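Local coordinates for packaging enzyme P4 (Pseudomonas phage phi6, PDB 4BLO), which hydrolyses nucleoside triphosphates as a hexameric RecA-like P-loop ATPase and probably uses that energy to drive viral RNA into the phage capsid, at residues T34-Y44 and P66-T77; F244-I255 and V262-N270. All coordinates share one frame; numbering follows the deposited sequence.

In the fold
The two contacts sit on opposite sides of the chain's centre, their own centres about 30 Å apart, and share no helix or strand. Contact 1 is partly buried and peripheral: a connecting stretch with little regular structure runs along helix 38-54, held at one end by two backbone hydrogen bonds and otherwise by aliphatic and aromatic side chains. Contact 2 is buried within the main sheet of the RecA-like core, where the hairpin of strands 253-258 and 261-269 carries helix 240-248 beside it. There regular antiparallel pairing is joined by arginine-to-carbonyl bonds, and one arginine reaches a bound ADP. Each contact also meets a different neighbouring subunit of the hexamer.

Contact 1 of 2, residues T34-Y44 and P66-T77; sequences TAINTVVIKTY and PSVLLKDTAIFT
Asn37 and Thr77 give their backbone amides to carbonyls of the opposite segment, on either side of a single beta bridge between Ile36 and Phe76, so that residues 75-77 run along the lead-in to helix 38-54. The bond from Asn37 N to Ile75 O measures 2.6 Å and is nearly straight (176°), with the donor in the carbonyl plane. Thr77 N reaches Ala35 O at 3.2 Å, and the same oxygen lies close to the CA of Phe76.

Apolar side chains continue the contact. Ile36 and Phe76 run alongside each other in the same sense, CG1 of the isoleucine 3.6 Å from CE1 of the ring, while CG2 of Ile75 covers one ring face over its centre. Across the start of the helix, Ile75 extends its CD1 to the CD1 of Ile41. Next to this apolar group, the CG2 methyl of Val40 rests against the Ala74 carbonyl.

At the far end the chain leaves helix 66-69 at Leu70, whose CD2 sits against Thr43 CG2 and the backbone N of Tyr44, while CD1 meets CB and CD1 of Tyr44. With CG anti to the backbone N (chi1 178°), the Tyr44 ring swings toward Pro66 and Leu69, and its hydroxyl is hydrogen-bonded to Ile64 O.

Further out, helix 167-179 packs on Tyr44, Pro66 and Phe76, and Leu93 of a neighbouring subunit touches Thr34 and Phe76. Within helix 38-54, Val39 O accepts both Thr43 N and Thr43 OG1, the hydroxyl standing above the carbonyl plane at 2.7 Å.

Contact 2 of 2, residues F244-I255 and V262-N270; sequences FGQVMASTVGAI and VSRTMFRTN
Gly253, Ala254 and Ile255 pair with Phe267, Met266 and Thr265 across the two strands of an antiparallel beta hairpin in the RecA-like core. Ala254 and Met266 form the hydrogen-bonded pair, exchanging two N-H...O bonds of 2.8 Å each; the pairs next to it are non-hydrogen-bonded. Arg268 N extends the pairing to Val252 O, and near the turn Ser263 and Arg264 stand together across from Leu256 in a classic beta bulge.

Side-chain hydrogen bonding centres on Arg268. Its chain, extended from CG to NE, brings the guanidinium to the carbonyls of Met248 and Thr251. NE donates to Thr251 O at 2.9 Å, almost straight and within the guanidinium plane, whereas NH2 binds Met248 O on a lone pair at 2.8 Å but with a more bent angle of 131°, this oxygen being tilted out of the guanidinium plane. Two backbone oxygens thus fix the rotation of the group.

Apolar contacts occupy both faces of the hairpin. On the Ala254 face the two methionines pass in antiparallel fashion, Met248 CE 3.4 Å from Met266 CB; bends at chi2 and chi3 bring Met266 CE to 4.2 Å from Ala254 CB and beside the Thr251 carbonyl. On the other face Ile255 puts CG1 3.7 Å from CZ of Phe267 and CG2 against Val262.

Phe244 meets Arg264 most closely through CE2, 3.8 Å from CB; only the CD2/CE2 side of the ring comes over the guanidinium face, displaced toward its rim, with the planes inclined at 59°. Arg264 also forms a salt bridge with Glu241 and touches a bound ADP.

Strand 253-258 is bonded along its other edge to strand 120-126, strand 272-275 follows beyond 261-269, and helix 208-222 packs on Val247 and Val252.

Contact 1 of 2, residues T34-Y44 and P66-T77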
loop_
_atom_site.group_PDB
_atom_site.type_symbol
_atom_site.label_atom_id
_atom_site.label_comp_id
_atom_site.label_asym_id
_atom_site.label_seq_id
_atom_site.Cartn_x
_atom_site.Cartn_y
_atom_site.Cartn_z
ATOM N N THR L 34 23.178 7.191 -4.029
ATOM C CA THR L 34 23.473 8.316 -4.920
ATOM C C THR L 34 24.713 9.039 -4.423
ATOM O O THR L 34 24.749 9.489 -3.276
ATOM C CB THR L 34 22.271 9.290 -5.068
ATOM O OG1 THR L 34 21.055 8.550 -5.178
ATOM C CG2 THR L 34 22.408 10.185 -6.281
ATOM N N ALA L 35 25.710 9.178 -5.312
ATOM C CA ALA L 35 26.973 9.851 -5.032
ATOM C C ALA L 35 26.786 11.353 -4.820
ATOM O O ALA L 35 25.917 11.965 -5.449
ATOM C CB ALA L 35 27.944 9.604 -6.176
ATOM N N ILE L 36 27.612 11.936 -3.939
ATOM C CA ILE L 36 27.622 13.366 -3.646
ATOM C C ILE L 36 28.793 13.990 -4.405
ATOM O O ILE L 36 29.939 13.578 -4.206
ATOM C CB ILE L 36 27.676 13.649 -2.107
ATOM C CG1 ILE L 36 26.318 13.333 -1.447
ATOM C CG2 ILE L 36 28.082 15.108 -1.819
ATOM C CD1 ILE L 36 26.339 13.173 0.046
ATOM N N ASN L 37 28.502 14.991 -5.270
ATOM C CA ASN L 37 29.536 15.694 -6.024
ATOM C C ASN L 37 30.185 16.728 -5.119
ATOM O O ASN L 37 29.628 17.796 -4.849
ATOM C CB ASN L 37 29.016 16.312 -7.329
ATOM C CG ASN L 37 30.109 16.786 -8.271
ATOM O OD1 ASN L 37 29.872 17.628 -9.140
ATOM N ND2 ASN L 37 31.332 16.243 -8.153
ATOM N N THR L 38 31.361 16.352 -4.616
ATOM C CA THR L 38 32.228 17.088 -3.709
ATOM C C THR L 38 32.640 18.440 -4.329
ATOM O O THR L 38 32.676 19.440 -3.608
ATOM C CB THR L 38 33.408 16.148 -3.371
ATOM O OG1 THR L 38 33.164 15.560 -2.099
ATOM C CG2 THR L 38 34.787 16.809 -3.412
ATOM N N VAL L 39 32.920 18.460 -5.657
ATOM C CA VAL L 39 33.380 19.615 -6.449
ATOM C C VAL L 39 32.484 20.839 -6.208
ATOM O O VAL L 39 32.997 21.933 -5.972
ATOM C CB VAL L 39 33.463 19.265 -7.960
ATOM C CG1 VAL L 39 33.952 20.447 -8.790
ATOM C CG2 VAL L 39 34.352 18.049 -8.191
ATOM N N VAL L 40 31.157 20.635 -6.235
ATOM C CA VAL L 40 30.133 21.667 -6.037
ATOM C C VAL L 40 30.349 22.378 -4.678
ATOM O O VAL L 40 30.316 23.612 -4.643
ATOM C CB VAL L 40 28.702 21.058 -6.172
ATOM C CG1 VAL L 40 27.615 22.117 -6.030
ATOM C CG2 VAL L 40 28.543 20.325 -7.499
ATOM N N ILE L 41 30.618 21.605 -3.589
ATOM C CA ILE L 41 30.849 22.131 -2.229
ATOM C C ILE L 41 32.121 22.996 -2.240
ATOM O O ILE L 41 32.104 24.112 -1.701
ATOM C CB ILE L 41 30.896 21.011 -1.147
ATOM C CG1 ILE L 41 29.620 20.129 -1.186
ATOM C CG2 ILE L 41 31.079 21.603 0.246
ATOM C CD1 ILE L 41 29.848 18.696 -0.883
ATOM N N LYS L 42 33.199 22.501 -2.897
ATOM C CA LYS L 42 34.470 23.229 -3.032
ATOM C C LYS L 42 34.254 24.563 -3.765
ATOM O O LYS L 42 34.729 25.602 -3.305
ATOM C CB LYS L 42 35.525 22.387 -3.775
ATOM C CG LYS L 42 36.018 21.149 -3.028
ATOM C CD LYS L 42 37.327 20.588 -3.607
ATOM C CE LYS L 42 37.167 19.918 -4.956
ATOM N NZ LYS L 42 38.461 19.394 -5.459
ATOM N N THR L 43 33.491 24.520 -4.877
ATOM C CA THR L 43 33.145 25.670 -5.714
ATOM C C THR L 43 32.376 26.705 -4.885
ATOM O O THR L 43 32.637 27.905 -5.015
ATOM C CB THR L 43 32.350 25.209 -6.952
ATOM O OG1 THR L 43 33.017 24.093 -7.555
ATOM C CG2 THR L 43 32.185 26.319 -7.982
ATOM N N TYR L 44 31.455 26.232 -4.015
ATOM C CA TYR L 44 30.668 27.082 -3.119
ATOM C C TYR L 44 31.590 27.796 -2.127
ATOM O O TYR L 44 31.468 29.008 -1.986
ATOM C CB TYR L 44 29.597 26.263 -2.379
ATOM C CG TYR L 44 28.776 27.065 -1.390
ATOM C CD1 TYR L 44 27.762 27.916 -1.823
ATOM C CD2 TYR L 44 28.973 26.928 -0.018
ATOM C CE1 TYR L 44 27.003 28.657 -0.916
ATOM C CE2 TYR L 44 28.214 27.658 0.900
ATOM C CZ TYR L 44 27.230 28.525 0.446
ATOM O OH TYR L 44 26.471 29.243 1.344
ATOM N N PRO L 66 23.175 29.350 -2.237
ATOM C CA PRO L 66 23.810 28.668 -3.388
ATOM C C PRO L 66 23.223 29.010 -4.751
ATOM O O PRO L 66 23.978 29.060 -5.720
ATOM C CB PRO L 66 23.597 27.185 -3.085
ATOM C CG PRO L 66 23.399 27.119 -1.629
ATOM C CD PRO L 66 22.680 28.369 -1.250
ATOM N N SER L 67 21.887 29.257 -4.823
ATOM C CA SER L 67 21.164 29.603 -6.061
ATOM C C SER L 67 21.707 30.893 -6.714
ATOM O O SER L 67 21.609 31.049 -7.932
ATOM C CB SER L 67 19.671 29.752 -5.781
ATOM O OG SER L 67 19.411 30.775 -4.838
ATOM N N VAL L 68 22.298 31.786 -5.899
ATOM C CA VAL L 68 22.864 33.065 -6.306
ATOM C C VAL L 68 24.356 32.898 -6.679
ATOM O O VAL L 68 24.795 33.471 -7.688
ATOM C CB VAL L 68 22.627 34.111 -5.172
ATOM C CG1 VAL L 68 23.718 35.174 -5.104
ATOM C CG2 VAL L 68 21.251 34.753 -5.303
ATOM N N LEU L 69 25.117 32.109 -5.878
ATOM C CA LEU L 69 26.564 31.921 -6.061
ATOM C C LEU L 69 26.938 30.867 -7.113
ATOM O O LEU L 69 27.963 31.038 -7.776
ATOM C CB LEU L 69 27.255 31.567 -4.734
ATOM C CG LEU L 69 27.164 32.592 -3.593
ATOM C CD1 LEU L 69 27.778 32.049 -2.352
ATOM C CD2 LEU L 69 27.854 33.906 -3.939
ATOM N N LEU L 70 26.143 29.785 -7.262
ATOM C CA LEU L 70 26.449 28.697 -8.210
ATOM C C LEU L 70 25.471 28.654 -9.385
ATOM O O LEU L 70 24.282 28.914 -9.184
ATOM C CB LEU L 70 26.441 27.335 -7.488
ATOM C CG LEU L 70 27.250 27.222 -6.192
ATOM C CD1 LEU L 70 26.660 26.169 -5.281
ATOM C CD2 LEU L 70 28.723 26.951 -6.471
ATOM N N LYS L 71 25.963 28.305 -10.602
ATOM C CA LYS L 71 25.112 28.201 -11.803
ATOM C C LYS L 71 24.154 27.001 -11.683
ATOM O O LYS L 71 22.991 27.097 -12.091
ATOM C CB LYS L 71 25.943 28.121 -13.090
ATOM C CG LYS L 71 26.221 29.498 -13.700
ATOM C CD LYS L 71 26.273 29.446 -15.226
ATOM C CE LYS L 71 26.482 30.807 -15.849
ATOM N NZ LYS L 71 26.530 30.743 -17.336
ATOM N N ASP L 72 24.643 25.902 -11.079
ATOM C CA ASP L 72 23.863 24.706 -10.774
ATOM C C ASP L 72 24.109 24.286 -9.316
ATOM O O ASP L 72 25.255 24.198 -8.866
ATOM C CB ASP L 72 24.148 23.560 -11.759
ATOM C CG ASP L 72 23.272 22.326 -11.560
ATOM O OD1 ASP L 72 22.050 22.490 -11.392
ATOM O OD2 ASP L 72 23.815 21.191 -11.609
ATOM N N THR L 73 23.008 24.053 -8.590
ATOM C CA THR L 73 22.942 23.709 -7.170
ATOM C C THR L 73 22.883 22.172 -6.899
ATOM O O THR L 73 22.765 21.771 -5.747
ATOM C CB THR L 73 21.702 24.402 -6.551
ATOM O OG1 THR L 73 20.551 24.078 -7.333
ATOM C CG2 THR L 73 21.838 25.925 -6.467
ATOM N N ALA L 74 22.996 21.330 -7.940
ATOM C CA ALA L 74 22.937 19.869 -7.796
ATOM C C ALA L 74 24.172 19.294 -7.081
ATOM O O ALA L 74 25.292 19.664 -7.417
ATOM C CB ALA L 74 22.772 19.223 -9.157
ATOM N N ILE L 75 23.954 18.428 -6.066
ATOM C CA ILE L 75 25.005 17.756 -5.297
ATOM C C ILE L 75 24.960 16.248 -5.621
ATOM O O ILE L 75 25.997 15.584 -5.629
ATOM C CB ILE L 75 24.879 18.061 -3.763
ATOM C CG1 ILE L 75 26.250 18.274 -3.098
ATOM C CG2 ILE L 75 24.009 17.045 -2.986
ATOM C CD1 ILE L 75 26.201 18.616 -1.573
ATOM N N PHE L 76 23.755 15.716 -5.903
ATOM C CA PHE L 76 23.551 14.303 -6.204
ATOM C C PHE L 76 23.669 14.062 -7.707
ATOM O O PHE L 76 23.048 14.772 -8.502
ATOM C CB PHE L 76 22.199 13.824 -5.660
ATOM C CG PHE L 76 22.079 13.880 -4.157
ATOM C CD1 PHE L 76 22.869 13.070 -3.346
ATOM C CD2 PHE L 76 21.153 14.716 -3.551
ATOM C CE1 PHE L 76 22.751 13.124 -1.955
ATOM C CE2 PHE L 76 21.036 14.777 -2.160
ATOM C CZ PHE L 76 21.831 13.979 -1.372
ATOM N N THR L 77 24.513 13.079 -8.086
ATOM C CA THR L 77 24.796 12.727 -9.481
ATOM C C THR L 77 24.426 11.268 -9.746
ATOM O O THR L 77 24.883 10.375 -9.036
ATOM C CB THR L 77 26.276 13.011 -9.825
ATOM O OG1 THR L 77 27.116 12.330 -8.890
ATOM C CG2 THR L 77 26.599 14.501 -9.839
#

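Contact 2 of 2, residues F244-I255 and V262-N270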
loop_
_atom_site.group_PDB
_atom_site.type_symbol
_atom_site.label_atom_id
_atom_site.label_comp_id
_atom_site.label_asym_id
_atom_site.label_seq_id
_atom_site.Cartn_x
_atom_site.Cartn_y
_atom_site.Cartn_z
ATOM N N PHE L 244 12.293 10.313 20.463
ATOM C CA PHE L 244 13.478 11.030 20.918
ATOM C C PHE L 244 14.579 10.033 21.326
ATOM O O PHE L 244 15.722 10.163 20.861
ATOM C CB PHE L 244 13.139 12.013 22.064
ATOM C CG PHE L 244 14.328 12.829 22.500
ATOM C CD1 PHE L 244 14.763 13.911 21.744
ATOM C CD2 PHE L 244 15.034 12.497 23.649
ATOM C CE1 PHE L 244 15.877 14.655 22.137
ATOM C CE2 PHE L 244 16.142 13.244 24.044
ATOM C CZ PHE L 244 16.568 14.310 23.281
ATOM N N GLY L 245 14.205 9.035 22.132
ATOM C CA GLY L 245 15.107 7.983 22.593
ATOM C C GLY L 245 15.804 7.294 21.441
ATOM O O GLY L 245 16.995 6.960 21.518
ATOM N N GLN L 246 15.070 7.162 20.338
ATOM C CA GLN L 246 15.554 6.540 19.128
ATOM C C GLN L 246 16.484 7.481 18.376
ATOM O O GLN L 246 17.470 7.024 17.814
ATOM C CB GLN L 246 14.376 6.111 18.245
ATOM C CG GLN L 246 13.429 5.057 18.867
ATOM C CD GLN L 246 14.063 3.729 19.201
ATOM O OE1 GLN L 246 14.884 3.218 18.443
ATOM N NE2 GLN L 246 13.686 3.141 20.329
ATOM N N VAL L 247 16.184 8.796 18.371
ATOM C CA VAL L 247 16.972 9.832 17.687
ATOM C C VAL L 247 18.304 10.024 18.421
ATOM O O VAL L 247 19.348 10.203 17.778
ATOM C CB VAL L 247 16.177 11.156 17.529
ATOM C CG1 VAL L 247 17.090 12.302 17.102
ATOM C CG2 VAL L 247 15.030 10.992 16.525
ATOM N N MET L 248 18.277 9.935 19.758
ATOM C CA MET L 248 19.471 10.039 20.597
ATOM C C MET L 248 20.542 9.010 20.171
ATOM O O MET L 248 21.727 9.323 20.180
ATOM C CB MET L 248 19.067 9.796 22.048
ATOM C CG MET L 248 18.980 11.024 22.908
ATOM S SD MET L 248 18.212 10.429 24.434
ATOM C CE MET L 248 18.810 11.595 25.616
ATOM N N ALA L 249 20.111 7.797 19.781
ATOM C CA ALA L 249 20.945 6.674 19.326
ATOM C C ALA L 249 21.402 6.838 17.854
ATOM O O ALA L 249 22.196 6.028 17.364
ATOM C CB ALA L 249 20.169 5.373 19.485
ATOM N N SER L 250 20.912 7.897 17.167
ATOM C CA SER L 250 21.197 8.177 15.763
ATOM C C SER L 250 21.933 9.512 15.525
ATOM O O SER L 250 22.288 9.796 14.378
ATOM C CB SER L 250 19.890 8.174 14.974
ATOM O OG SER L 250 19.215 6.935 15.117
ATOM N N THR L 251 22.164 10.336 16.574
ATOM C CA THR L 251 22.860 11.617 16.400
ATOM C C THR L 251 23.951 11.833 17.476
ATOM O O THR L 251 23.900 11.203 18.539
ATOM C CB THR L 251 21.859 12.801 16.422
ATOM O OG1 THR L 251 21.297 12.935 17.734
ATOM C CG2 THR L 251 20.777 12.718 15.327
ATOM N N VAL L 252 24.919 12.745 17.193
ATOM C CA VAL L 252 26.031 13.167 18.056
ATOM C C VAL L 252 25.477 14.091 19.193
ATOM O O VAL L 252 26.076 14.206 20.281
ATOM C CB VAL L 252 27.119 13.865 17.167
ATOM C CG1 VAL L 252 28.089 14.722 17.976
ATOM C CG2 VAL L 252 27.884 12.837 16.332
ATOM N N GLY L 253 24.341 14.728 18.895
ATOM C CA GLY L 253 23.627 15.640 19.778
ATOM C C GLY L 253 22.122 15.580 19.594
ATOM O O GLY L 253 21.609 15.406 18.479
ATOM N N ALA L 254 21.395 15.698 20.699
ATOM C CA ALA L 254 19.941 15.697 20.666
ATOM C C ALA L 254 19.415 16.559 21.793
ATOM O O ALA L 254 19.916 16.490 22.917
ATOM C CB ALA L 254 19.399 14.274 20.763
ATOM N N ILE L 255 18.423 17.398 21.460
ATOM C CA ILE L 255 17.727 18.322 22.357
ATOM C C ILE L 255 16.228 18.142 22.201
ATOM O O ILE L 255 15.726 18.208 21.076
ATOM C CB ILE L 255 18.104 19.811 22.099
ATOM C CG1 ILE L 255 19.627 20.051 22.033
ATOM C CG2 ILE L 255 17.432 20.728 23.122
ATOM C CD1 ILE L 255 20.032 21.222 21.132
ATOM N N VAL L 262 13.839 23.471 27.295
ATOM C CA VAL L 262 14.556 22.244 26.959
ATOM C C VAL L 262 14.233 21.195 28.023
ATOM O O VAL L 262 14.576 21.344 29.187
ATOM C CB VAL L 262 16.070 22.464 26.787
ATOM C CG1 VAL L 262 16.771 21.135 26.574
ATOM C CG2 VAL L 262 16.352 23.408 25.623
ATOM N N SER L 263 13.537 20.163 27.600
ATOM C CA SER L 263 13.063 19.051 28.401
ATOM C C SER L 263 14.166 17.992 28.604
ATOM O O SER L 263 14.315 17.478 29.721
ATOM C CB SER L 263 11.846 18.434 27.713
ATOM O OG SER L 263 11.207 17.430 28.479
ATOM N N ARG L 264 14.922 17.655 27.528
ATOM C CA ARG L 264 15.998 16.653 27.543
ATOM C C ARG L 264 17.140 16.971 26.560
ATOM O O ARG L 264 16.895 17.532 25.489
ATOM C CB ARG L 264 15.448 15.259 27.217
ATOM C CG ARG L 264 14.847 14.547 28.419
ATOM C CD ARG L 264 14.089 13.300 28.022
ATOM N NE ARG L 264 14.973 12.138 27.967
ATOM C CZ ARG L 264 14.568 10.900 27.703
ATOM N NH1 ARG L 264 13.287 10.650 27.461
ATOM N NH2 ARG L 264 15.443 9.902 27.679
ATOM N N THR L 265 18.394 16.597 26.929
ATOM C CA THR L 265 19.572 16.738 26.068
ATOM C C THR L 265 20.488 15.528 26.133
ATOM O O THR L 265 20.498 14.781 27.109
ATOM C CB THR L 265 20.395 17.990 26.335
ATOM O OG1 THR L 265 20.874 18.029 27.684
ATOM C CG2 THR L 265 19.711 19.262 25.877
ATOM N N MET L 266 21.265 15.361 25.071
ATOM C CA MET L 266 22.269 14.327 24.904
ATOM C C MET L 266 23.343 14.883 24.001
ATOM O O MET L 266 23.030 15.351 22.897
ATOM C CB MET L 266 21.638 13.057 24.306
ATOM C CG MET L 266 22.560 11.864 24.204
ATOM S SD MET L 266 23.884 11.984 22.991
ATOM C CE MET L 266 22.955 12.209 21.484
ATOM N N PHE L 267 24.604 14.805 24.449
ATOM C CA PHE L 267 25.760 15.261 23.686
ATOM C C PHE L 267 26.928 14.326 23.907
ATOM O O PHE L 267 27.267 13.993 25.051
ATOM C CB PHE L 267 26.146 16.719 24.028
ATOM C CG PHE L 267 25.044 17.735 23.812
ATOM C CD1 PHE L 267 24.637 18.088 22.525
ATOM C CD2 PHE L 267 24.416 18.350 24.894
ATOM C CE1 PHE L 267 23.622 19.038 22.326
ATOM C CE2 PHE L 267 23.403 19.305 24.691
ATOM C CZ PHE L 267 23.016 19.640 23.410
ATOM N N ARG L 268 27.520 13.884 22.790
ATOM C CA ARG L 268 28.696 13.010 22.728
ATOM C C ARG L 268 29.916 13.911 22.672
ATOM O O ARG L 268 30.264 14.418 21.602
ATOM C CB ARG L 268 28.625 12.076 21.508
ATOM C CG ARG L 268 27.410 11.163 21.506
ATOM C CD ARG L 268 27.326 10.311 20.267
ATOM N NE ARG L 268 25.966 9.800 20.090
ATOM C CZ ARG L 268 25.528 8.618 20.518
ATOM N NH1 ARG L 268 26.356 7.771 21.118
ATOM N NH2 ARG L 268 24.269 8.262 20.318
ATOM N N THR L 269 30.515 14.180 23.849
ATOM C CA THR L 269 31.648 15.089 24.007
ATOM C C THR L 269 32.977 14.361 24.144
ATOM O O THR L 269 33.006 13.133 24.185
ATOM C CB THR L 269 31.438 15.978 25.253
ATOM O OG1 THR L 269 31.550 15.182 26.440
ATOM C CG2 THR L 269 30.123 16.748 25.226
ATOM N N ASN L 270 34.072 15.138 24.279
ATOM C CA ASN L 270 35.413 14.614 24.529
ATOM C C ASN L 270 35.514 14.135 26.001
ATOM O O ASN L 270 36.389 13.325 26.324
ATOM C CB ASN L 270 36.524 15.639 24.174
ATOM C CG ASN L 270 36.367 17.062 24.693
ATOM O OD1 ASN L 270 35.792 17.330 25.756
ATOM N ND2 ASN L 270 36.946 18.012 23.971
#